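Local coordinates for glycerate dehydrogenase/glyoxylate reductase (Thermus thermophilus, PDB 2CUK), which probably reduces glyoxylate and hydroxypyruvate to the corresponding 2-hydroxyacids with a nicotinamide cofactor, at residues 121-124 with 128-131; 138-143 with 246-251; 93-98 with 306-311; 70-75 with 284-289; 170-175 with 180-185. All coordinates share one frame; numbering follows the deposited sequence.

Contact 1 (121-124 with 128-131)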
# COMPACT_ATOMS: atom_id res chain seq x y z
N ALA A 121 -11.78 -1.08 -1.16
CA ALA A 121 -12.25 0.13 -0.49
C ALA A 121 -13.55 0.60 -1.13
O ALA A 121 -14.46 1.06 -0.44
CB ALA A 121 -11.19 1.23 -0.58
N ALA A 122 -13.64 0.48 -2.45
CA ALA A 122 -14.84 0.90 -3.17
C ALA A 122 -15.99 -0.05 -2.82
O ALA A 122 -17.13 0.38 -2.62
CB ALA A 122 -14.60 0.88 -4.67
N TYR A 123 -15.67 -1.33 -2.73
CA TYR A 123 -16.63 -2.38 -2.41
C TYR A 123 -17.33 -2.08 -1.08
O TYR A 123 -18.55 -2.21 -0.96
CB TYR A 123 -15.90 -3.72 -2.34
CG TYR A 123 -16.74 -4.95 -2.04
CD1 TYR A 123 -17.30 -5.70 -3.07
CD2 TYR A 123 -16.90 -5.40 -0.73
CE1 TYR A 123 -18.01 -6.89 -2.80
CE2 TYR A 123 -17.60 -6.58 -0.45
CZ TYR A 123 -18.15 -7.32 -1.48
OH TYR A 123 -18.82 -8.49 -1.20
N ALA A 124 -16.55 -1.67 -0.08
CA ALA A 124 -17.10 -1.34 1.23
C ALA A 124 -17.86 -0.01 1.17
O ALA A 124 -18.98 0.10 1.65
CB ALA A 124 -15.98 -1.25 2.25
N LEU A 128 -21.55 -2.72 -0.82
CA LEU A 128 -21.61 -4.10 -1.29
C LEU A 128 -21.10 -5.10 -0.26
O LEU A 128 -21.32 -6.31 -0.40
CB LEU A 128 -20.80 -4.24 -2.58
CG LEU A 128 -21.32 -3.40 -3.76
CD1 LEU A 128 -20.42 -3.61 -4.97
CD2 LEU A 128 -22.75 -3.80 -4.08
N TRP A 129 -20.43 -4.60 0.77
CA TRP A 129 -19.88 -5.44 1.83
C TRP A 129 -21.00 -5.93 2.76
O TRP A 129 -21.57 -5.15 3.52
CB TRP A 129 -18.84 -4.63 2.60
CG TRP A 129 -18.12 -5.33 3.71
CD1 TRP A 129 -17.94 -6.68 3.87
CD2 TRP A 129 -17.39 -4.71 4.77
NE1 TRP A 129 -17.15 -6.93 4.96
CE2 TRP A 129 -16.79 -5.74 5.53
CE3 TRP A 129 -17.18 -3.37 5.15
CZ2 TRP A 129 -16.00 -5.47 6.66
CZ3 TRP A 129 -16.38 -3.11 6.26
CH2 TRP A 129 -15.80 -4.16 7.01
N LYS A 130 -21.29 -7.23 2.70
CA LYS A 130 -22.35 -7.84 3.51
C LYS A 130 -21.83 -8.81 4.55
O LYS A 130 -22.46 -9.01 5.59
CB LYS A 130 -23.34 -8.57 2.60
CG LYS A 130 -23.85 -7.76 1.42
CD LYS A 130 -24.67 -6.56 1.87
CE LYS A 130 -25.12 -5.72 0.67
NZ LYS A 130 -25.97 -4.56 1.08
N ALA A 131 -20.69 -9.44 4.26
CA ALA A 131 -20.10 -10.40 5.18
C ALA A 131 -18.71 -10.84 4.71
O ALA A 131 -18.32 -10.59 3.58
CB ALA A 131 -21.00 -11.62 5.30
O HOH W 1 -19.49 -9.13 1.50
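With CG of Tyr123 trans to its own backbone N (chi1 -179°), the phenol ring leaves the helix and lies along the returning chain, where Leu128 and Trp129 meet it. Leu128 sets its CB over one face of the ring, 3.9 Å from the centroid of the Tyr123 ring, a CH-pi contact displaced toward the rim; the two side chains cross at about a right angle. Trp129 comes in beside the same ring, its CA 3.4 Å from Tyr123 CE2. Helix 117-125 ends here, and Tyr123 O receives the N-H of Leu128 at 3.0 Å, with a longer second bond from Trp129 N, so that one carbonyl takes both N-H groups, the second only weakly, in the loop leading toward strand 146-150. The far end of the ring is tied by a water molecule lying in the ring plane: it is 2.9 Å from Tyr123 OH, accepts the N-H of Lys130 and donates to Ala131 O, bridging the phenol to backbone further along the loop. On the helix itself, the methyl of Ala124 rests 3.8 Å from Trp129 CE3. The second subunit closes over this pair, with its Tyr267 against Ala124 and its Glu258 against Trp129.

Contact 2 (138-143 with 246-251)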
# COMPACT_ATOMS: atom_id res chain seq x y z
N LEU A 138 -10.13 -12.16 -3.58
CA LEU A 138 -8.87 -12.90 -3.54
C LEU A 138 -7.84 -12.23 -4.44
O LEU A 138 -8.12 -11.90 -5.59
CB LEU A 138 -9.09 -14.35 -3.99
CG LEU A 138 -10.00 -15.20 -3.10
CD1 LEU A 138 -10.19 -16.59 -3.72
CD2 LEU A 138 -9.39 -15.31 -1.70
N GLY A 139 -6.64 -12.04 -3.90
CA GLY A 139 -5.59 -11.41 -4.68
C GLY A 139 -4.40 -12.34 -4.85
O GLY A 139 -4.54 -13.56 -4.74
N LEU A 140 -3.24 -11.76 -5.11
CA LEU A 140 -2.03 -12.56 -5.29
C LEU A 140 -1.11 -12.50 -4.09
O LEU A 140 -0.73 -11.41 -3.64
CB LEU A 140 -1.24 -12.05 -6.50
CG LEU A 140 -1.89 -12.03 -7.88
CD1 LEU A 140 -0.87 -11.51 -8.89
CD2 LEU A 140 -2.35 -13.42 -8.26
N ASP A 141 -0.75 -13.66 -3.55
CA ASP A 141 0.20 -13.72 -2.44
C ASP A 141 1.53 -13.39 -3.11
O ASP A 141 1.84 -13.94 -4.17
CB ASP A 141 0.24 -15.13 -1.85
CG ASP A 141 -0.97 -15.45 -1.01
OD1 ASP A 141 -1.11 -14.87 0.08
OD2 ASP A 141 -1.80 -16.28 -1.44
N LEU A 142 2.31 -12.51 -2.51
CA LEU A 142 3.59 -12.10 -3.09
C LEU A 142 4.77 -13.03 -2.82
O LEU A 142 5.74 -13.03 -3.57
CB LEU A 142 3.95 -10.69 -2.61
CG LEU A 142 2.95 -9.59 -2.97
CD1 LEU A 142 3.43 -8.25 -2.39
CD2 LEU A 142 2.81 -9.50 -4.48
N GLN A 143 4.68 -13.81 -1.75
CA GLN A 143 5.76 -14.71 -1.37
C GLN A 143 6.18 -15.68 -2.48
O GLN A 143 5.37 -16.44 -3.00
CB GLN A 143 5.36 -15.49 -0.12
CG GLN A 143 5.17 -14.60 1.12
CD GLN A 143 4.16 -13.48 0.91
OE1 GLN A 143 2.99 -13.73 0.61
NE2 GLN A 143 4.60 -12.23 1.08
N HIS A 246 -5.31 -10.59 -20.31
CA HIS A 246 -3.96 -11.13 -20.23
C HIS A 246 -3.27 -10.80 -18.90
O HIS A 246 -2.89 -11.71 -18.16
CB HIS A 246 -3.12 -10.61 -21.40
CG HIS A 246 -1.73 -11.17 -21.43
ND1 HIS A 246 -1.48 -12.52 -21.55
CD2 HIS A 246 -0.52 -10.56 -21.34
CE1 HIS A 246 -0.17 -12.72 -21.53
NE2 HIS A 246 0.43 -11.55 -21.40
N LEU A 247 -3.12 -9.52 -18.61
CA LEU A 247 -2.46 -9.08 -17.37
C LEU A 247 -3.38 -9.12 -16.16
O LEU A 247 -4.58 -8.86 -16.27
CB LEU A 247 -1.92 -7.66 -17.52
CG LEU A 247 -0.78 -7.47 -18.53
CD1 LEU A 247 -0.44 -5.99 -18.65
CD2 LEU A 247 0.43 -8.27 -18.07
N PHE A 248 -2.81 -9.45 -15.00
CA PHE A 248 -3.61 -9.47 -13.77
C PHE A 248 -4.04 -8.03 -13.52
O PHE A 248 -5.18 -7.78 -13.12
CB PHE A 248 -2.77 -9.95 -12.59
CG PHE A 248 -3.52 -9.98 -11.28
CD1 PHE A 248 -4.28 -11.09 -10.93
CD2 PHE A 248 -3.48 -8.89 -10.41
CE1 PHE A 248 -4.99 -11.11 -9.72
CE2 PHE A 248 -4.17 -8.91 -9.21
CZ PHE A 248 -4.93 -10.02 -8.86
N GLY A 249 -3.13 -7.09 -13.75
CA GLY A 249 -3.44 -5.69 -13.53
C GLY A 249 -2.26 -4.75 -13.70
O GLY A 249 -1.16 -5.18 -14.08
N ALA A 250 -2.48 -3.47 -13.44
CA ALA A 250 -1.42 -2.48 -13.57
C ALA A 250 -1.59 -1.33 -12.58
O ALA A 250 -2.71 -0.90 -12.30
CB ALA A 250 -1.39 -1.92 -14.99
N GLY A 251 -0.46 -0.86 -12.06
CA GLY A 251 -0.45 0.25 -11.12
C GLY A 251 0.38 1.36 -11.74
O GLY A 251 1.59 1.20 -11.94
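One face of the Phe248 ring is covered by Leu140, whose branch point CG stands 3.8 Å from the centroid of the Phe248 ring, 15° off its normal. The touch is a CH-pi contact displaced toward the rim. Both leucine methyls rest on the ring as well, CD1 3.9 Å from Phe248 CG and CD2 3.8 Å from Phe248 CE1, and thus the whole branched end lies on the aromatic surface. Gly139 approaches obliquely, its CA 4.5 Å from Phe248 CZ. The two side chains come from opposite directions and bridge backbones whose closest CA atoms, those of Leu140 and Phe248, are 9.2 Å apart. Phe248 leads into strand 249-252 of the parallel Rossmann-type sheet of the NAD-binding domain, while Leu140 belongs to the loop that runs up to strand 146-150 of that sheet; Ile224 on strand 224-227 touches both side chains. Phe248 reaches the leucine because its CG is trans to the backbone N (chi1 179°), and Val113 of helix 99-114 packs on it too. The loop also faces the second subunit, where Thr285 of that chain is hydrogen-bonded to OD1 of Asp141.

Contact 3 (93-98 with 306-311)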
# COMPACT_ATOMS: atom_id res chain seq x y z
N HIS A 93 19.65 20.68 -9.77
CA HIS A 93 18.47 19.88 -9.53
C HIS A 93 18.50 19.32 -8.11
O HIS A 93 19.36 19.69 -7.32
CB HIS A 93 18.36 18.74 -10.56
CG HIS A 93 19.48 17.75 -10.51
ND1 HIS A 93 19.33 16.44 -10.88
CD2 HIS A 93 20.78 17.90 -10.15
CE1 HIS A 93 20.49 15.81 -10.75
NE2 HIS A 93 21.38 16.67 -10.31
N THR A 94 17.56 18.43 -7.79
CA THR A 94 17.49 17.87 -6.45
C THR A 94 17.61 16.34 -6.43
O THR A 94 16.64 15.64 -6.13
CB THR A 94 16.17 18.27 -5.77
OG1 THR A 94 15.06 17.69 -6.48
CG2 THR A 94 16.01 19.79 -5.77
N PRO A 95 18.80 15.80 -6.75
CA PRO A 95 19.03 14.35 -6.77
C PRO A 95 19.06 13.71 -5.39
O PRO A 95 19.46 14.34 -4.40
CB PRO A 95 20.37 14.24 -7.49
CG PRO A 95 21.10 15.45 -6.99
CD PRO A 95 20.03 16.53 -7.11
N GLY A 96 18.63 12.44 -5.33
CA GLY A 96 18.62 11.69 -4.08
C GLY A 96 17.40 11.84 -3.19
O GLY A 96 16.86 10.86 -2.68
N VAL A 97 16.96 13.08 -3.02
CA VAL A 97 15.82 13.43 -2.16
C VAL A 97 14.49 12.67 -2.29
O VAL A 97 13.85 12.38 -1.28
CB VAL A 97 15.54 14.94 -2.30
CG1 VAL A 97 14.34 15.33 -1.45
CG2 VAL A 97 16.78 15.73 -1.88
N LEU A 98 14.07 12.35 -3.51
CA LEU A 98 12.79 11.68 -3.69
C LEU A 98 12.84 10.17 -3.93
O LEU A 98 11.83 9.57 -4.30
CB LEU A 98 12.01 12.35 -4.83
CG LEU A 98 12.72 12.51 -6.18
CD1 LEU A 98 12.99 11.16 -6.81
CD2 LEU A 98 11.85 13.35 -7.11
N PRO A 306 27.63 25.34 -6.64
CA PRO A 306 26.46 24.63 -6.11
C PRO A 306 26.76 23.14 -5.91
O PRO A 306 27.57 22.56 -6.63
CB PRO A 306 25.40 24.88 -7.17
CG PRO A 306 26.21 24.90 -8.43
CD PRO A 306 27.40 25.75 -8.04
N PRO A 307 26.10 22.51 -4.92
CA PRO A 307 26.32 21.08 -4.65
C PRO A 307 25.74 20.10 -5.67
O PRO A 307 26.25 18.99 -5.82
CB PRO A 307 25.70 20.90 -3.26
CG PRO A 307 24.61 21.92 -3.25
CD PRO A 307 25.27 23.12 -3.88
N ASN A 308 24.68 20.49 -6.38
CA ASN A 308 24.07 19.58 -7.35
C ASN A 308 23.89 20.21 -8.73
O ASN A 308 22.76 20.33 -9.23
CB ASN A 308 22.71 19.09 -6.83
CG ASN A 308 22.76 18.72 -5.36
OD1 ASN A 308 22.23 19.44 -4.52
ND2 ASN A 308 23.39 17.59 -5.05
N PRO A 309 24.99 20.61 -9.37
CA PRO A 309 24.90 21.23 -10.69
C PRO A 309 24.64 20.25 -11.83
O PRO A 309 25.07 19.09 -11.79
CB PRO A 309 26.25 21.93 -10.83
CG PRO A 309 27.17 20.94 -10.16
CD PRO A 309 26.39 20.55 -8.91
N VAL A 310 23.94 20.73 -12.84
CA VAL A 310 23.62 19.97 -14.04
C VAL A 310 24.50 20.58 -15.14
O VAL A 310 24.99 19.88 -16.02
CB VAL A 310 22.14 20.11 -14.43
CG1 VAL A 310 21.87 19.39 -15.73
CG2 VAL A 310 21.26 19.56 -13.32
N VAL A 311 24.67 21.90 -15.06
CA VAL A 311 25.51 22.63 -16.00
C VAL A 311 26.27 23.71 -15.24
O VAL A 311 25.72 24.22 -14.24
CB VAL A 311 24.68 23.32 -17.12
CG1 VAL A 311 23.72 22.33 -17.74
CG2 VAL A 311 23.93 24.51 -16.55
OXT VAL A 311 27.40 24.05 -15.65
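The backbones of His93 and Asn308 meet through one hydrogen bond, His93 N to Asn308 O at 3.2 Å, with the donor almost in line with the carbonyl (C=O...N 166°). The same oxygen lies at the edge of the imidazole, in its plane and 3.3 Å from His93 CD2, so the residue meets this carbonyl with both backbone and ring. CG of His93 sits between its backbone N and carbonyl carbon (chi1 63°), which turns the ring back over its own chain: Pro95 CD lies 3.4 Å above one ring face, over the centre. Over the opposite face comes Val310, its CG2 3.6 Å from His93 CD2 in a CH-pi contact, the two side chains at about a right angle, so that the ring is sandwiched between the proline and the valine. These contacts fasten the C-terminal tail to the loop after strand 90-92, an outermost strand of the five-stranded parallel sheet. Val310 and Val311 both pair with Val91 on that strand, a classic beta bulge. Putting an alanine in place of His93 would probably leave Val310 CG2 without its aromatic platform and Val74 O without the donor ND1, which in this structure binds it. Asn308 packs its flank on the proline: its CB is 3.7 Å from Pro95 CD, and its amide ND2 stands 3.7 Å from Pro95 CG. A second residue places the asparagine, since Asn296 of helix 283-301 takes the N-H of Asn308 on its side-chain oxygen.

Contact 4 (70-75 with 284-289)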
# COMPACT_ATOMS: atom_id res chain seq x y z
N ALA A 70 17.51 26.80 -10.48
CA ALA A 70 17.54 25.73 -9.48
C ALA A 70 16.24 24.95 -9.58
O ALA A 70 15.22 25.33 -9.00
CB ALA A 70 17.70 26.32 -8.08
N CYS A 71 16.29 23.85 -10.33
CA CYS A 71 15.13 23.01 -10.54
C CYS A 71 14.57 22.34 -9.30
O CYS A 71 15.31 21.78 -8.49
CB CYS A 71 15.45 21.92 -11.58
SG CYS A 71 15.82 22.57 -13.21
N TYR A 72 13.25 22.39 -9.18
CA TYR A 72 12.55 21.75 -8.07
C TYR A 72 12.16 20.38 -8.63
O TYR A 72 10.98 20.11 -8.86
CB TYR A 72 11.30 22.56 -7.70
CG TYR A 72 10.56 22.03 -6.48
CD1 TYR A 72 11.11 22.11 -5.21
CD2 TYR A 72 9.31 21.41 -6.62
CE1 TYR A 72 10.45 21.60 -4.09
CE2 TYR A 72 8.64 20.88 -5.51
CZ TYR A 72 9.21 20.98 -4.25
OH TYR A 72 8.56 20.44 -3.17
N SER A 73 13.17 19.55 -8.86
CA SER A 73 12.98 18.20 -9.41
C SER A 73 14.34 17.56 -9.67
O SER A 73 15.37 18.25 -9.66
CB SER A 73 12.19 18.26 -10.72
OG SER A 73 12.85 19.07 -11.68
N VAL A 74 14.35 16.25 -9.90
CA VAL A 74 15.58 15.54 -10.20
C VAL A 74 15.80 15.56 -11.71
O VAL A 74 16.92 15.73 -12.19
CB VAL A 74 15.54 14.06 -9.70
CG1 VAL A 74 14.33 13.34 -10.29
CG2 VAL A 74 16.82 13.34 -10.10
N GLY A 75 14.71 15.41 -12.46
CA GLY A 75 14.80 15.45 -13.91
C GLY A 75 14.91 16.88 -14.40
O GLY A 75 14.45 17.80 -13.72
N THR A 284 7.72 15.52 3.88
CA THR A 284 9.12 15.77 4.21
C THR A 284 9.99 15.78 2.94
O THR A 284 10.94 16.55 2.83
CB THR A 284 9.66 14.71 5.18
OG1 THR A 284 8.89 14.75 6.39
CG2 THR A 284 11.12 14.98 5.52
N THR A 285 9.65 14.91 1.99
CA THR A 285 10.40 14.84 0.74
C THR A 285 10.25 16.15 -0.04
O THR A 285 11.24 16.71 -0.53
CB THR A 285 9.91 13.65 -0.13
OG1 THR A 285 10.24 12.42 0.53
CG2 THR A 285 10.55 13.68 -1.52
N ARG A 286 9.02 16.64 -0.15
CA ARG A 286 8.77 17.88 -0.88
C ARG A 286 9.39 19.10 -0.19
O ARG A 286 9.82 20.05 -0.87
CB ARG A 286 7.26 18.08 -1.09
CG ARG A 286 6.63 17.11 -2.12
CD ARG A 286 7.10 17.40 -3.55
NE ARG A 286 6.63 16.40 -4.51
CZ ARG A 286 5.38 16.27 -4.94
NH1 ARG A 286 4.43 17.09 -4.48
NH2 ARG A 286 5.06 15.32 -5.81
N GLU A 287 9.45 19.09 1.13
CA GLU A 287 10.06 20.20 1.86
C GLU A 287 11.57 20.12 1.68
O GLU A 287 12.25 21.13 1.52
CB GLU A 287 9.71 20.13 3.35
CG GLU A 287 8.21 20.14 3.64
CD GLU A 287 7.88 20.19 5.13
OE1 GLU A 287 8.65 19.61 5.93
OE2 GLU A 287 6.86 20.80 5.50
N ARG A 288 12.08 18.89 1.68
CA ARG A 288 13.51 18.65 1.50
C ARG A 288 13.93 19.10 0.10
O ARG A 288 15.00 19.68 -0.08
CB ARG A 288 13.81 17.16 1.71
CG ARG A 288 15.27 16.76 1.48
CD ARG A 288 16.23 17.55 2.35
NE ARG A 288 17.62 17.19 2.07
CZ ARG A 288 18.67 17.92 2.42
NH1 ARG A 288 18.50 19.07 3.05
NH2 ARG A 288 19.89 17.51 2.11
N MET A 289 13.08 18.84 -0.89
CA MET A 289 13.37 19.25 -2.26
C MET A 289 13.52 20.77 -2.32
O MET A 289 14.35 21.29 -3.06
CB MET A 289 12.26 18.79 -3.20
CG MET A 289 12.34 17.31 -3.58
SD MET A 289 10.93 16.72 -4.54
CE MET A 289 11.06 17.76 -6.02
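Tyr72 and helix 283-301 are joined by a short hydrogen bond, from Tyr72 OH to Arg286 O at 2.7 Å. The phenol approaches from the flank of the carbonyl, at a C=O...O angle of 115° and tilted 27° from the carbonyl plane, while Arg286 O itself lies in the plane of the ring at its edge. Arg286 also lays its aliphatic chain against the hydroxyl, with its CD 3.4 Å from Tyr72 OH. Met289, three residues on, takes the ring from another side. Its CB is 3.5 Å from Tyr72 CE1, and the chain then bends at chi3 (62°) to bring CE over the centre of one face, 4.0 Å from the centroid of the Tyr72 ring; SD stands obliquely at 5.0 Å from that centroid, a Met-aromatic contact. Met289 CE also reaches the backbone beyond, 3.9 Å from Ser73 CA. Tyr72 is the centre of an inverse gamma turn, and just after it Ser73 OG donates to Gly75 O at 2.9 Å, closing a short side-chain-to-backbone link in the loop that follows strand 68-70. Farther out, the guanidinium of Arg286 binds Pro134 O of the second subunit and Ser280 OG of its own chain. A phenylalanine in place of Tyr72 would probably leave Arg286 O without this hydroxyl donor. All four touching residues are buried, so the phenol is a buried polar group, and the helix carbonyl accepts its proton.

Contact 5 (170-175 with 180-185)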
# COMPACT_ATOMS: atom_id res chain seq x y z
N VAL A 170 14.03 -11.17 -6.68
CA VAL A 170 14.32 -10.02 -7.52
C VAL A 170 15.29 -10.27 -8.67
O VAL A 170 16.31 -10.93 -8.49
CB VAL A 170 14.87 -8.85 -6.68
CG1 VAL A 170 15.23 -7.67 -7.58
CG2 VAL A 170 13.84 -8.43 -5.64
N VAL A 171 14.95 -9.74 -9.84
CA VAL A 171 15.79 -9.85 -11.03
C VAL A 171 15.72 -8.48 -11.68
O VAL A 171 14.84 -7.68 -11.35
CB VAL A 171 15.28 -10.93 -12.02
CG1 VAL A 171 15.23 -12.29 -11.33
CG2 VAL A 171 13.90 -10.55 -12.54
N TYR A 172 16.63 -8.20 -12.60
CA TYR A 172 16.60 -6.89 -13.24
C TYR A 172 17.29 -6.80 -14.58
O TYR A 172 18.11 -7.65 -14.94
CB TYR A 172 17.21 -5.84 -12.30
CG TYR A 172 18.72 -5.85 -12.23
CD1 TYR A 172 19.48 -4.93 -12.96
CD2 TYR A 172 19.40 -6.78 -11.45
CE1 TYR A 172 20.88 -4.94 -12.90
CE2 TYR A 172 20.79 -6.81 -11.39
CZ TYR A 172 21.53 -5.88 -12.12
OH TYR A 172 22.91 -5.90 -12.05
N HIS A 173 16.94 -5.77 -15.33
CA HIS A 173 17.54 -5.49 -16.62
C HIS A 173 17.91 -4.02 -16.58
O HIS A 173 17.19 -3.22 -15.99
CB HIS A 173 16.57 -5.74 -17.77
CG HIS A 173 17.11 -5.30 -19.10
ND1 HIS A 173 18.19 -5.90 -19.69
CD2 HIS A 173 16.75 -4.28 -19.91
CE1 HIS A 173 18.49 -5.27 -20.81
NE2 HIS A 173 17.62 -4.28 -20.97
N ALA A 174 19.04 -3.68 -17.18
CA ALA A 174 19.49 -2.30 -17.23
C ALA A 174 20.50 -2.18 -18.36
O ALA A 174 20.99 -3.19 -18.86
CB ALA A 174 20.14 -1.91 -15.90
N ARG A 175 20.79 -0.95 -18.78
CA ARG A 175 21.73 -0.76 -19.88
C ARG A 175 23.12 -1.32 -19.52
O ARG A 175 23.95 -1.64 -20.37
CB ARG A 175 21.84 0.74 -20.16
CG ARG A 175 20.49 1.42 -20.43
CD ARG A 175 19.60 0.63 -21.41
NE ARG A 175 18.33 0.30 -20.75
CZ ARG A 175 17.42 -0.41 -21.44
NH1 ARG A 175 17.67 -0.79 -22.68
NH2 ARG A 175 16.27 -0.74 -20.85
N LEU A 180 25.16 -6.20 -7.74
CA LEU A 180 24.06 -6.45 -6.82
C LEU A 180 23.80 -7.95 -6.73
O LEU A 180 24.12 -8.70 -7.65
CB LEU A 180 22.80 -5.73 -7.32
CG LEU A 180 22.89 -4.21 -7.40
CD1 LEU A 180 21.67 -3.66 -8.14
CD2 LEU A 180 22.98 -3.62 -5.99
N PRO A 181 23.22 -8.41 -5.61
CA PRO A 181 22.94 -9.84 -5.43
C PRO A 181 21.66 -10.29 -6.13
O PRO A 181 20.86 -11.04 -5.57
CB PRO A 181 22.84 -9.97 -3.92
CG PRO A 181 22.20 -8.67 -3.53
CD PRO A 181 22.97 -7.67 -4.36
N TYR A 182 21.47 -9.83 -7.37
CA TYR A 182 20.28 -10.19 -8.14
C TYR A 182 20.67 -10.59 -9.55
O TYR A 182 21.61 -10.04 -10.12
CB TYR A 182 19.30 -9.01 -8.25
CG TYR A 182 19.09 -8.21 -6.99
CD1 TYR A 182 18.57 -8.79 -5.83
CD2 TYR A 182 19.38 -6.85 -6.96
CE1 TYR A 182 18.34 -8.03 -4.68
CE2 TYR A 182 19.16 -6.08 -5.83
CZ TYR A 182 18.64 -6.67 -4.69
OH TYR A 182 18.42 -5.89 -3.58
N PRO A 183 19.95 -11.55 -10.14
CA PRO A 183 20.24 -12.00 -11.50
C PRO A 183 20.00 -10.89 -12.52
O PRO A 183 18.96 -10.23 -12.50
CB PRO A 183 19.27 -13.16 -11.69
CG PRO A 183 19.17 -13.74 -10.32
CD PRO A 183 19.04 -12.50 -9.46
N PHE A 184 20.98 -10.67 -13.40
CA PHE A 184 20.88 -9.65 -14.44
C PHE A 184 20.36 -10.36 -15.70
O PHE A 184 20.98 -11.31 -16.18
CB PHE A 184 22.25 -9.04 -14.73
CG PHE A 184 22.24 -7.99 -15.81
CD1 PHE A 184 21.80 -6.70 -15.54
CD2 PHE A 184 22.67 -8.30 -17.10
CE1 PHE A 184 21.78 -5.73 -16.54
CE2 PHE A 184 22.65 -7.34 -18.11
CZ PHE A 184 22.20 -6.05 -17.83
N LEU A 185 19.23 -9.91 -16.22
CA LEU A 185 18.63 -10.54 -17.40
C LEU A 185 18.44 -9.59 -18.56
O LEU A 185 18.49 -8.37 -18.40
CB LEU A 185 17.26 -11.14 -17.02
CG LEU A 185 17.17 -12.01 -15.77
CD1 LEU A 185 15.71 -12.36 -15.47
CD2 LEU A 185 18.00 -13.28 -15.97
O HOH W 2 23.50 -8.06 -10.85
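Leu185 N donates to Tyr172 O at 2.8 Å, almost straight at 174°, and Tyr172 N in turn donates to Pro183 O. Together they make a single bridge between Tyr172 and Phe184, where the chain folds back beside strand 169-173, an outermost strand of the six-stranded parallel sheet of the Rossmann-type NAD-binding domain. His173 adds a side-chain bond: its ND1 reaches Leu185 O at 2.8 Å, in the carbonyl plane and on a lone pair, with the oxygen close to the imidazole plane. Tyr172, His173 and Phe184 form an aromatic cluster in which Phe184 turns its edge toward the face of Tyr172, offset, with centroids 5.2 Å apart and planes at 71°. CG of Tyr172 lies between its backbone N and carbonyl carbon (chi1 77°), which carries the ring back to the returning chain although its CB points away from it. Toward the start of the strand segment, Val170 CG1 sits over one face of the Tyr182 ring, 4.0 Å from its centroid, and Leu185 CD1 packs 3.8 Å from Val171 CB. Tyr172 OH is hydrogen-bonded to Lys178 N, and Ala174 O lies at the edge of the Phe184 ring, 3.3 Å from Phe184 CZ.

Overall arrangement
Contacts 3 and 4 form one unit: their centres are 9 Å apart, and they meet where His93 ND1 lies 2.8 Å from Val74 O and Thr94 N lies 2.9 Å from Ser73 O. Along the chain their segments alternate, so together they tie the loops after strands 68-70 and 90-92 to the C-terminal helix and tail. Contacts 2 and 5 reach the six-stranded sheet, their centres 22 Å apart. Contact 1 stands farthest out, 46 Å from contact 3 between centres. Contacts 1, 2 and 4 all touch the second subunit; Asp141 of contact 2 is hydrogen-bonded to Thr285 of the second subunit, the counterpart of a residue in contact 4. Ala174 of contact 5 touches a glycine-rich turn consistent with a dinucleotide-binding motif.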